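Local coordinates for protein cytosolic IMP-GMP specific 5'-nucleotidase (PDB 4OHF) that probably hydrolyses purine nucleoside 5'-monophosphates such as IMP and GMP, as a magnesium-dependent nucleotidase of the HAD clan, at residues B[10-14]-B[15-19]; B[171-174]-B[175-179]. One frame throughout, in Å; residues are numbered along the deposited sequence.

Interaction 1: residues B[10-14]-B[15-19]; sequences RIINM and RKIKL. With PO4 (phosphate ion), chain I.
Asn13 and Lys16 meet where strand 12-13 gives way to a short 3-10 turn, and the backbone bonds set the shape of the bend. The N-H of Lys16 reaches Asn13 O at 2.9 Å. One residue on, Ile17 N donates to Met14 O at 3.0 Å. Both bonds span three residues, the signature of 3-10 winding.

The polar side chain joins in through its amide. With CG anti to the backbone N (chi1 -174°), Asn13 swings its OD1 back over the turn, where Arg15 N makes a weak bond to it at 3.4 Å; this is the geometry of an Asx turn. The amide nitrogen of the same group lies against the aliphatic part of Lys16, with ND2 nearest to CG, and the two side chains cross obliquely.

The apolar contacts are looser. Ile17 turns its CG1 toward Met14 SD at 4.2 Å and toward Ile12 CD1 at 4.3 Å, while Leu299 of strand 298-302 packs against both Met14 and Ile17.

A third kind of contact, charge-assisted hydrogen bonding, is made by Arg10. Its guanidinium meets a phosphate ion, probably taken up from the crystallisation medium, side-on, NE to O3 at 3.2 Å and NH2 to O2 at 3.0 Å, with phosphorus in the guanidinium plane. Lys313, Arg319 and Thr320 N of the same chain also hydrogen-bond this ion, as does Tyr113 OH of the second subunit.

The bend thus rests mainly on backbone bonds, with the asparagine as a weak accessory, and Met14 O takes a second donor, Lys203 NZ. At Arg10, two nearly straight bonds, with a third from NH1 to Asp424 O, fix the rotation of the guanidinium, and the cationic groups gathered there would favour an anion beside the neighbouring subunit.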
ATOM      1  N   ARG B  10     -22.284  17.892 -12.698  1.00 42.57           N
ATOM      2  CA  ARG B  10     -22.273  18.659 -11.458  1.00 44.09           C
ATOM      3  C   ARG B  10     -22.322  20.138 -11.778  1.00 45.56           C
ATOM      4  O   ARG B  10     -21.813  20.575 -12.807  1.00 44.48           O
ATOM      5  CB  ARG B  10     -20.994  18.416 -10.671  1.00 42.34           C
ATOM      6  CG  ARG B  10     -20.947  17.169  -9.857  1.00 44.51           C
ATOM      7  CD  ARG B  10     -19.625  17.125  -9.095  1.00 46.00           C
ATOM      8  NE  ARG B  10     -18.491  16.909  -9.985  1.00 47.06           N
ATOM      9  CZ  ARG B  10     -18.342  15.812 -10.723  1.00 48.57           C
ATOM     10  NH1 ARG B  10     -19.262  14.846 -10.663  1.00 45.63           N
ATOM     11  NH2 ARG B  10     -17.283  15.681 -11.518  1.00 45.50           N
ATOM     12  N   ILE B  11     -22.918  20.901 -10.870  1.00 46.23           N
ATOM     13  CA  ILE B  11     -23.024  22.339 -11.028  1.00 46.72           C
ATOM     14  C   ILE B  11     -21.668  23.008 -11.234  1.00 44.74           C
ATOM     15  O   ILE B  11     -20.691  22.648 -10.594  1.00 43.30           O
ATOM     16  CB  ILE B  11     -23.647  22.989  -9.765  1.00 49.23           C
ATOM     17  CG1 ILE B  11     -25.109  22.570  -9.620  1.00 50.31           C
ATOM     18  CG2 ILE B  11     -23.524  24.519  -9.832  1.00 48.26           C
ATOM     19  CD1 ILE B  11     -25.710  22.964  -8.279  1.00 50.83           C
ATOM     20  N   ILE B  12     -21.630  23.960 -12.159  1.00 44.53           N
ATOM     21  CA  ILE B  12     -20.456  24.789 -12.391  1.00 45.12           C
ATOM     22  C   ILE B  12     -20.986  26.131 -12.903  1.00 46.69           C
ATOM     23  O   ILE B  12     -21.667  26.200 -13.930  1.00 46.30           O
ATOM     24  CB  ILE B  12     -19.427  24.200 -13.392  1.00 45.02           C
ATOM     25  CG1 ILE B  12     -18.176  25.084 -13.356  1.00 43.43           C
ATOM     26  CG2 ILE B  12     -19.991  24.143 -14.820  1.00 41.59           C
ATOM     27  CD1 ILE B  12     -17.105  24.690 -14.311  1.00 43.01           C
ATOM     28  N   ASN B  13     -20.702  27.187 -12.142  1.00 47.17           N
ATOM     29  CA  ASN B  13     -21.135  28.542 -12.468  1.00 48.56           C
ATOM     30  C   ASN B  13     -20.053  29.198 -13.324  1.00 47.98           C
ATOM     31  O   ASN B  13     -19.092  29.732 -12.796  1.00 47.27           O
ATOM     32  CB  ASN B  13     -21.341  29.303 -11.153  1.00 49.53           C
ATOM     33  CG  ASN B  13     -21.922  30.683 -11.347  1.00 50.70           C
ATOM     34  OD1 ASN B  13     -22.347  31.052 -12.443  1.00 48.95           O
ATOM     35  ND2 ASN B  13     -21.955  31.455 -10.265  1.00 53.06           N
ATOM     36  N   MET B  14     -20.195  29.151 -14.643  1.00 49.65           N
ATOM     37  CA  MET B  14     -19.172  29.734 -15.511  1.00 52.85           C
ATOM     38  C   MET B  14     -18.878  31.198 -15.196  1.00 54.86           C
ATOM     39  O   MET B  14     -17.783  31.689 -15.472  1.00 54.39           O
ATOM     40  CB  MET B  14     -19.553  29.599 -16.987  1.00 52.61           C
ATOM     41  CG  MET B  14     -19.418  28.196 -17.557  1.00 54.81           C
ATOM     42  SD  MET B  14     -17.793  27.426 -17.332  1.00 56.44           S
ATOM     43  CE  MET B  14     -16.890  28.101 -18.719  1.00 52.10           C
ATOM     44  N   ARG B  15     -19.857  31.887 -14.619  1.00 56.80           N
ATOM     45  CA  ARG B  15     -19.712  33.293 -14.258  1.00 57.98           C
ATOM     46  C   ARG B  15     -18.556  33.472 -13.285  1.00 57.15           C
ATOM     47  O   ARG B  15     -17.821  34.456 -13.361  1.00 58.65           O
ATOM     48  CB  ARG B  15     -21.011  33.803 -13.619  1.00 61.22           C
ATOM     49  CG  ARG B  15     -20.929  35.200 -12.996  1.00 65.00           C
ATOM     50  CD  ARG B  15     -21.614  36.264 -13.848  1.00 66.32           C
ATOM     51  NE  ARG B  15     -23.018  35.947 -14.104  1.00 66.31           N
ATOM     52  CZ  ARG B  15     -23.845  36.734 -14.788  1.00 66.91           C
ATOM     53  NH1 ARG B  15     -23.406  37.888 -15.278  1.00 66.85           N
ATOM     54  NH2 ARG B  15     -25.103  36.361 -15.000  1.00 65.01           N
ATOM     55  N   LYS B  16     -18.391  32.507 -12.384  1.00 55.67           N
ATOM     56  CA  LYS B  16     -17.336  32.567 -11.377  1.00 54.04           C
ATOM     57  C   LYS B  16     -16.014  31.950 -11.812  1.00 51.35           C
ATOM     58  O   LYS B  16     -15.093  31.807 -11.008  1.00 51.80           O
ATOM     59  CB  LYS B  16     -17.811  31.914 -10.072  1.00 55.46           C
ATOM     60  CG  LYS B  16     -18.952  32.657  -9.375  1.00 57.66           C
ATOM     61  CD  LYS B  16     -19.241  32.057  -7.989  1.00 60.89           C
ATOM     62  CE  LYS B  16     -20.381  32.785  -7.250  1.00 62.38           C
ATOM     63  NZ  LYS B  16     -20.098  34.242  -7.001  1.00 61.62           N
ATOM     64  N   ILE B  17     -15.923  31.580 -13.083  1.00 48.20           N
ATOM     65  CA  ILE B  17     -14.699  31.000 -13.625  1.00 45.15           C
ATOM     66  C   ILE B  17     -13.884  32.106 -14.293  1.00 44.41           C
ATOM     67  O   ILE B  17     -14.341  32.742 -15.243  1.00 41.04           O
ATOM     68  CB  ILE B  17     -15.012  29.895 -14.667  1.00 43.88           C
ATOM     69  CG1 ILE B  17     -15.570  28.665 -13.960  1.00 41.83           C
ATOM     70  CG2 ILE B  17     -13.756  29.531 -15.458  1.00 41.02           C
ATOM     71  CD1 ILE B  17     -14.626  28.059 -12.944  1.00 39.78           C
ATOM     72  N   LYS B  18     -12.669  32.323 -13.807  1.00 43.71           N
ATOM     73  CA  LYS B  18     -11.839  33.381 -14.359  1.00 45.80           C
ATOM     74  C   LYS B  18     -10.889  32.930 -15.461  1.00 45.36           C
ATOM     75  O   LYS B  18     -10.680  33.639 -16.448  1.00 45.14           O
ATOM     76  CB  LYS B  18     -11.054  34.069 -13.237  1.00 47.72           C
ATOM     77  CG  LYS B  18     -11.907  34.849 -12.253  1.00 48.04           C
ATOM     78  CD  LYS B  18     -11.023  35.455 -11.170  1.00 52.46           C
ATOM     79  CE  LYS B  18     -11.821  36.240 -10.129  1.00 53.35           C
ATOM     80  NZ  LYS B  18     -10.933  36.668  -8.993  1.00 56.70           N
ATOM     81  N   LEU B  19     -10.302  31.755 -15.293  1.00 44.85           N
ATOM     82  CA  LEU B  19      -9.385  31.235 -16.292  1.00 42.45           C
ATOM     83  C   LEU B  19      -9.831  29.866 -16.799  1.00 41.96           C
ATOM     84  O   LEU B  19     -10.262  29.009 -16.024  1.00 41.19           O
ATOM     85  CB  LEU B  19      -7.974  31.124 -15.711  1.00 41.64           C
ATOM     86  CG  LEU B  19      -7.275  32.414 -15.281  1.00 42.21           C
ATOM     87  CD1 LEU B  19      -6.926  32.347 -13.800  1.00 41.38           C
ATOM     88  CD2 LEU B  19      -6.008  32.599 -16.102  1.00 41.50           C
TER
HETATM   89  P   PO4 I 502     -15.285  19.140 -10.813  1.00 68.79           P
HETATM   90  O1  PO4 I 502     -14.749  20.266 -11.618  1.00 66.49           O
HETATM   91  O2  PO4 I 502     -15.363  17.921 -11.655  1.00 70.31           O
HETATM   92  O3  PO4 I 502     -16.639  19.488 -10.319  1.00 71.75           O
HETATM   93  O4  PO4 I 502     -14.395  18.882  -9.656  1.00 69.89           O

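Interaction 2: residues B[171-174]-B[175-179]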
ATOM      1  N   GLY B 171       9.276  11.657 -31.468  1.00 70.57           N
ATOM      2  CA  GLY B 171       8.976  12.814 -32.275  1.00 69.69           C
ATOM      3  C   GLY B 171       8.628  12.272 -33.646  1.00 68.60           C
ATOM      4  O   GLY B 171       8.300  13.022 -34.565  1.00 69.26           O
ATOM      5  N   THR B 172       8.710  10.953 -33.783  1.00 67.22           N
ATOM      6  CA  THR B 172       8.379  10.293 -35.043  1.00 66.03           C
ATOM      7  C   THR B 172       6.919  10.576 -35.412  1.00 63.57           C
ATOM      8  O   THR B 172       6.599  10.817 -36.573  1.00 62.09           O
ATOM      9  CB  THR B 172       8.594   8.755 -34.945  1.00 68.53           C
ATOM     10  OG1 THR B 172       8.320   8.312 -33.605  1.00 71.88           O
ATOM     11  CG2 THR B 172      10.027   8.388 -35.308  1.00 69.30           C
ATOM     12  N   LEU B 173       6.040  10.559 -34.412  1.00 61.23           N
ATOM     13  CA  LEU B 173       4.624  10.820 -34.626  1.00 58.20           C
ATOM     14  C   LEU B 173       4.442  12.288 -35.001  1.00 58.44           C
ATOM     15  O   LEU B 173       3.709  12.608 -35.938  1.00 56.83           O
ATOM     16  CB  LEU B 173       3.831  10.521 -33.350  1.00 56.86           C
ATOM     17  CG  LEU B 173       2.345  10.160 -33.438  1.00 56.13           C
ATOM     18  CD1 LEU B 173       1.707  10.432 -32.089  1.00 54.69           C
ATOM     19  CD2 LEU B 173       1.650  10.968 -34.505  1.00 55.83           C
ATOM     20  N   LYS B 174       5.123  13.172 -34.269  1.00 57.77           N
ATOM     21  CA  LYS B 174       5.023  14.611 -34.501  1.00 58.66           C
ATOM     22  C   LYS B 174       5.429  15.000 -35.919  1.00 58.15           C
ATOM     23  O   LYS B 174       4.700  15.713 -36.611  1.00 56.50           O
ATOM     24  CB  LYS B 174       5.898  15.385 -33.511  1.00 58.48           C
ATOM     25  CG  LYS B 174       5.641  15.100 -32.044  1.00 61.66           C
ATOM     26  CD  LYS B 174       4.390  15.792 -31.525  1.00 64.01           C
ATOM     27  CE  LYS B 174       4.313  15.654 -30.008  1.00 65.58           C
ATOM     28  NZ  LYS B 174       3.047  16.196 -29.444  1.00 67.37           N
ATOM     29  N   ASN B 175       6.594  14.532 -36.349  1.00 58.10           N
ATOM     30  CA  ASN B 175       7.093  14.869 -37.677  1.00 59.10           C
ATOM     31  C   ASN B 175       6.156  14.420 -38.784  1.00 58.11           C
ATOM     32  O   ASN B 175       5.942  15.147 -39.756  1.00 57.17           O
ATOM     33  CB  ASN B 175       8.491  14.278 -37.899  1.00 61.47           C
ATOM     34  CG  ASN B 175       9.569  14.978 -37.069  1.00 63.66           C
ATOM     35  OD1 ASN B 175       9.358  16.077 -36.536  1.00 63.62           O
ATOM     36  ND2 ASN B 175      10.738  14.347 -36.972  1.00 65.30           N
ATOM     37  N   ILE B 176       5.596  13.224 -38.642  1.00 57.29           N
ATOM     38  CA  ILE B 176       4.681  12.712 -39.642  1.00 54.71           C
ATOM     39  C   ILE B 176       3.404  13.546 -39.740  1.00 54.75           C
ATOM     40  O   ILE B 176       2.934  13.819 -40.843  1.00 54.18           O
ATOM     41  CB  ILE B 176       4.291  11.251 -39.366  1.00 53.73           C
ATOM     42  CG1 ILE B 176       5.501  10.346 -39.562  1.00 52.71           C
ATOM     43  CG2 ILE B 176       3.192  10.825 -40.315  1.00 51.21           C
ATOM     44  CD1 ILE B 176       5.210   8.883 -39.328  1.00 53.41           C
ATOM     45  N   ILE B 177       2.829  13.959 -38.610  1.00 54.72           N
ATOM     46  CA  ILE B 177       1.611  14.757 -38.710  1.00 55.05           C
ATOM     47  C   ILE B 177       1.948  16.173 -39.184  1.00 54.81           C
ATOM     48  O   ILE B 177       1.135  16.816 -39.837  1.00 55.00           O
ATOM     49  CB  ILE B 177       0.773  14.799 -37.376  1.00 53.52           C
ATOM     50  CG1 ILE B 177       1.272  15.895 -36.461  1.00 54.58           C
ATOM     51  CG2 ILE B 177       0.788  13.461 -36.685  1.00 54.54           C
ATOM     52  CD1 ILE B 177       0.529  17.182 -36.659  1.00 54.29           C
ATOM     53  N   ILE B 178       3.148  16.654 -38.878  1.00 55.69           N
ATOM     54  CA  ILE B 178       3.552  17.990 -39.323  1.00 56.48           C
ATOM     55  C   ILE B 178       3.645  18.006 -40.844  1.00 56.64           C
ATOM     56  O   ILE B 178       3.203  18.945 -41.494  1.00 55.20           O
ATOM     57  CB  ILE B 178       4.929  18.409 -38.757  1.00 55.98           C
ATOM     58  CG1 ILE B 178       4.821  18.728 -37.266  1.00 57.67           C
ATOM     59  CG2 ILE B 178       5.431  19.628 -39.484  1.00 56.47           C
ATOM     60  CD1 ILE B 178       6.149  19.162 -36.630  1.00 57.83           C
ATOM     61  N   LYS B 179       4.221  16.951 -41.411  1.00 58.14           N
ATOM     62  CA  LYS B 179       4.373  16.860 -42.855  1.00 57.86           C
ATOM     63  C   LYS B 179       3.066  16.506 -43.547  1.00 57.51           C
ATOM     64  O   LYS B 179       3.026  16.354 -44.768  1.00 57.44           O
ATOM     65  CB  LYS B 179       5.403  15.795 -43.215  1.00 59.94           C
ATOM     66  CG  LYS B 179       4.889  14.367 -43.055  1.00 63.82           C
ATOM     67  CD  LYS B 179       5.605  13.373 -43.980  1.00 64.88           C
ATOM     68  CE  LYS B 179       5.290  13.654 -45.443  1.00 66.23           C
ATOM     69  NZ  LYS B 179       5.897  12.642 -46.339  1.00 68.24           N
TER
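Leu173 and Ile177, one turn apart and both buried, form the packed side of helix 172-178. They meet through CD2 of Leu173 and CG2 of Ile177, 3.4 Å apart. In the leucine, CG lies opposite the main-chain nitrogen (chi1 -155°), which brings CD2 forward along the helix toward Ile177. Beneath them the backbone bond from Ile177 N to Leu173 O measures 3.1 Å. Neighbouring helices complete this side: Leu39 and Leu43 of helix 33-51 touch Leu173, and Tyr215 and Leu219 of helix 213-224 touch Ile177.

The helix starts directly after another one. Gly171 has positive phi (94°), at which a beta carbon would press on the preceding carbonyl O; one glycine thus both ends helix 153-170 and takes the N-cap position of the next helix. Its carbonyl begins the new ladder of bonds, with Asn175 N donating to Gly171 O at 2.9 Å. Ile178 N to Lys174 O follows at the same length, 2.9 Å, whereas Ile176 N to Thr172 O is weak at 3.3 Å.

Lys174 belongs to neither extreme. Its chain bends at chi2 and carries NZ away from the helix to a hydrogen bond with Ser211 OG, and the cation also makes a cation-pi contact with Tyr215. The side chain of Lys174 is about 4 Å from that of Asp25, a magnesium ligand.

On the solvent side stands Asn175, which is exposed; its amide lies over the first turn, with CG 3.4 Å from Gly171 O.

In the fold
Interactions 1 and 2 lie far apart, their centres about 36 Å and their nearest atoms about 23 Å from each other, yet both can be related to the magnesium site. Residues 15-19 run directly into strand 19-22, after which come Asp23 and Asp25, two of the metal ligands; interaction 1 itself lies away from the site. Interaction 2 comes close in space: the side chain of Lys174 is about 9 Å from the magnesium ion and about 5 Å from a bound phosphate. The phosphate held by Arg10 instead contacts the second subunit. GMP occupies a separate pocket that includes Arg86, Tyr87 and Tyr421.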